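Local coordinates for protein Non-atp dependent l-selective hydantoinase (Arthrobacter aurescens, PDB 1GKR) that hydrolyses the ring of 5-substituted hydantoins as a zinc-dependent homotetrameric cyclic amidase, preferring aryl over alkyl derivatives, with stereoselectivity that depends on the substrate, at residues 118-123 with 445-450. Numbering follows the deposited sequence.
Sequences KVDFAL and FGQFVT
F121 and F448 pair through their backbones in a single parallel bridge. F121 N donates to Q447 O at 3.0 Å, and V449 N donates to F121 O at 2.7 Å. F121 thus bonds to the residues flanking F448, the pattern of a parallel bridge. These bonds attach the C-terminal tail to strand 120-123, whose backbone also bonds to strand 87-92.

The tight part lies around the F121 ring. CG of F121 sits between its own backbone N and carbonyl carbon (chi1 63°), and the ring lies against the tail. F448 CA stands over one face, 3.8 Å from the F121 ring centroid, in a CH-pi contact. G446 O lies at the edge of the same ring. The F121 and F448 rings sit obliquely, planes 54° apart, with F121 CE2 3.6 Å from F448 CD1. A113 and I90 also touch the F121 side chain.

D120 adds a side-chain bond. Its OD1 takes the N-H of Q447 at 2.8 Å, nearly straight at 172°, from above the carboxylate plane. OD2 makes salt bridges to R429 and K378. G446 CA makes a CA-H...O contact with V119 O at 3.3 Å.

The other parts are looser. The Q447 side chain bends away at an exposed position. Past the F121-F448 bridge a water joins the two backbones, accepting from L123 N and donating to V449 O.

The contact is structural; the L123 side chain is about 14 Å from a bound zinc ion. Its chemistry implies a tail fixed by backbone bonds and one buried carboxylate, whose two basic partners probably favour its charged form.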
ATOM      1  N   LYS A 118      43.890  14.188  12.342  1.00 22.30           N
ATOM      2  CA  LYS A 118      43.816  15.529  12.905  1.00 20.04           C
ATOM      3  C   LYS A 118      42.411  15.903  13.405  1.00 19.63           C
ATOM      4  O   LYS A 118      42.238  16.919  14.073  1.00 22.40           O
ATOM      5  CB  LYS A 118      44.327  16.554  11.888  1.00 17.97           C
ATOM      6  CG  LYS A 118      45.827  16.470  11.585  1.00 16.31           C
ATOM      7  CD  LYS A 118      46.290  17.777  10.940  1.00 21.10           C
ATOM      8  CE  LYS A 118      47.805  17.891  10.839  1.00 22.39           C
ATOM      9  NZ  LYS A 118      48.334  17.085   9.706  1.00 26.31           N
ATOM     10  N   VAL A 119      41.408  15.100  13.072  1.00 17.10           N
ATOM     11  CA  VAL A 119      40.055  15.337  13.570  1.00 15.73           C
ATOM     12  C   VAL A 119      39.694  14.052  14.325  1.00 16.08           C
ATOM     13  O   VAL A 119      40.408  13.061  14.224  1.00 15.83           O
ATOM     14  CB  VAL A 119      39.060  15.623  12.429  1.00 14.60           C
ATOM     15  CG1 VAL A 119      39.453  16.919  11.723  1.00 13.50           C
ATOM     16  CG2 VAL A 119      39.031  14.472  11.453  1.00 12.25           C
ATOM     17  N   ASP A 120      38.619  14.049  15.099  1.00 15.46           N
ATOM     18  CA  ASP A 120      38.294  12.838  15.851  1.00 14.50           C
ATOM     19  C   ASP A 120      37.732  11.736  14.951  1.00 14.37           C
ATOM     20  O   ASP A 120      37.267  12.006  13.834  1.00 12.69           O
ATOM     21  CB  ASP A 120      37.334  13.173  17.001  1.00 16.48           C
ATOM     22  CG  ASP A 120      38.041  13.865  18.177  1.00 18.79           C
ATOM     23  OD1 ASP A 120      39.273  14.087  18.118  1.00 16.08           O
ATOM     24  OD2 ASP A 120      37.361  14.186  19.171  1.00 21.12           O
ATOM     25  N   PHE A 121      37.759  10.497  15.434  1.00 10.12           N
ATOM     26  CA  PHE A 121      37.302   9.397  14.609  1.00 10.54           C
ATOM     27  C   PHE A 121      36.698   8.215  15.354  1.00 12.37           C
ATOM     28  O   PHE A 121      36.985   7.977  16.526  1.00 14.99           O
ATOM     29  CB  PHE A 121      38.482   8.874  13.797  1.00 10.46           C
ATOM     30  CG  PHE A 121      39.585   8.302  14.658  1.00 10.90           C
ATOM     31  CD1 PHE A 121      40.449   9.141  15.358  1.00  9.29           C
ATOM     32  CD2 PHE A 121      39.708   6.923  14.833  1.00 10.00           C
ATOM     33  CE1 PHE A 121      41.421   8.615  16.228  1.00  7.86           C
ATOM     34  CE2 PHE A 121      40.676   6.389  15.700  1.00  9.42           C
ATOM     35  CZ  PHE A 121      41.530   7.238  16.398  1.00  5.69           C
ATOM     36  N   ALA A 122      35.878   7.465  14.628  1.00 10.93           N
ATOM     37  CA  ALA A 122      35.247   6.257  15.123  1.00 11.51           C
ATOM     38  C   ALA A 122      35.585   5.232  14.036  1.00 14.26           C
ATOM     39  O   ALA A 122      35.902   5.611  12.903  1.00 14.18           O
ATOM     40  CB  ALA A 122      33.745   6.445  15.218  1.00 11.54           C
ATOM     41  N   LEU A 123      35.508   3.945  14.352  1.00 14.10           N
ATOM     42  CA  LEU A 123      35.842   2.940  13.362  1.00 12.21           C
ATOM     43  C   LEU A 123      34.816   1.864  13.095  1.00 12.63           C
ATOM     44  O   LEU A 123      34.111   1.406  13.992  1.00 14.45           O
ATOM     45  CB  LEU A 123      37.144   2.262  13.744  1.00 11.49           C
ATOM     46  CG  LEU A 123      38.362   3.163  13.733  1.00 11.75           C
ATOM     47  CD1 LEU A 123      39.532   2.384  14.263  1.00 14.88           C
ATOM     48  CD2 LEU A 123      38.638   3.647  12.323  1.00 10.65           C
ATOM     49  N   PHE A 445      46.407  14.681  16.897  1.00 19.58           N
ATOM     50  CA  PHE A 445      45.492  15.432  17.738  1.00 18.98           C
ATOM     51  C   PHE A 445      44.140  14.716  17.878  1.00 19.90           C
ATOM     52  O   PHE A 445      43.506  14.782  18.939  1.00 19.45           O
ATOM     53  CB  PHE A 445      45.268  16.822  17.153  1.00 19.51           C
ATOM     54  CG  PHE A 445      44.174  17.588  17.831  1.00 21.19           C
ATOM     55  CD1 PHE A 445      44.364  18.124  19.102  1.00 21.53           C
ATOM     56  CD2 PHE A 445      42.932  17.736  17.219  1.00 21.79           C
ATOM     57  CE1 PHE A 445      43.330  18.799  19.757  1.00 21.22           C
ATOM     58  CE2 PHE A 445      41.893  18.406  17.865  1.00 21.74           C
ATOM     59  CZ  PHE A 445      42.095  18.937  19.136  1.00 21.19           C
ATOM     60  N   GLY A 446      43.708  14.044  16.807  1.00 18.05           N
ATOM     61  CA  GLY A 446      42.442  13.330  16.813  1.00 17.84           C
ATOM     62  C   GLY A 446      42.338  12.199  17.826  1.00 21.01           C
ATOM     63  O   GLY A 446      43.273  11.419  18.016  1.00 22.05           O
ATOM     64  N   GLN A 447      41.184  12.111  18.479  1.00 21.82           N
ATOM     65  CA  GLN A 447      40.939  11.078  19.471  1.00 23.03           C
ATOM     66  C   GLN A 447      39.952  10.058  18.924  1.00 21.63           C
ATOM     67  O   GLN A 447      39.124  10.358  18.062  1.00 20.37           O
ATOM     68  CB  GLN A 447      40.305  11.663  20.723  1.00 28.99           C
ATOM     69  CG  GLN A 447      40.926  12.915  21.231  1.00 40.42           C
ATOM     70  CD  GLN A 447      42.024  12.636  22.204  1.00 46.54           C
ATOM     71  OE1 GLN A 447      43.088  12.138  21.828  1.00 50.66           O
ATOM     72  NE2 GLN A 447      41.777  12.945  23.477  1.00 48.85           N
ATOM     73  N   PHE A 448      40.042   8.854  19.466  1.00 18.85           N
ATOM     74  CA  PHE A 448      39.169   7.760  19.111  1.00 17.03           C
ATOM     75  C   PHE A 448      37.857   8.033  19.843  1.00 18.19           C
ATOM     76  O   PHE A 448      37.873   8.424  21.007  1.00 21.49           O
ATOM     77  CB  PHE A 448      39.799   6.475  19.626  1.00 15.32           C
ATOM     78  CG  PHE A 448      38.958   5.258  19.440  1.00 19.02           C
ATOM     79  CD1 PHE A 448      38.640   4.801  18.169  1.00 21.43           C
ATOM     80  CD2 PHE A 448      38.519   4.536  20.539  1.00 19.21           C
ATOM     81  CE1 PHE A 448      37.895   3.632  17.996  1.00 23.85           C
ATOM     82  CE2 PHE A 448      37.774   3.366  20.379  1.00 21.50           C
ATOM     83  CZ  PHE A 448      37.462   2.912  19.107  1.00 21.37           C
ATOM     84  N   VAL A 449      36.720   7.878  19.176  1.00 17.86           N
ATOM     85  CA  VAL A 449      35.455   8.085  19.871  1.00 17.32           C
ATOM     86  C   VAL A 449      34.642   6.811  19.711  1.00 18.20           C
ATOM     87  O   VAL A 449      34.778   6.097  18.718  1.00 16.24           O
ATOM     88  CB  VAL A 449      34.679   9.348  19.362  1.00 16.32           C
ATOM     89  CG1 VAL A 449      35.498  10.082  18.335  1.00 15.64           C
ATOM     90  CG2 VAL A 449      33.322   8.975  18.827  1.00 13.61           C
ATOM     91  N   THR A 450      33.812   6.512  20.701  1.00 19.36           N
ATOM     92  CA  THR A 450      33.034   5.295  20.647  1.00 23.14           C
ATOM     93  C   THR A 450      31.737   5.335  21.467  1.00 25.94           C
ATOM     94  O   THR A 450      31.236   6.398  21.804  1.00 29.90           O
ATOM     95  CB  THR A 450      33.898   4.137  21.135  1.00 23.00           C
ATOM     96  OG1 THR A 450      33.228   2.894  20.883  1.00 27.64           O
ATOM     97  CG2 THR A 450      34.165   4.287  22.629  1.00 18.78           C
TER
HETATM   98  O   HOH W   1      34.683   3.546  16.916  1.00  9.25           O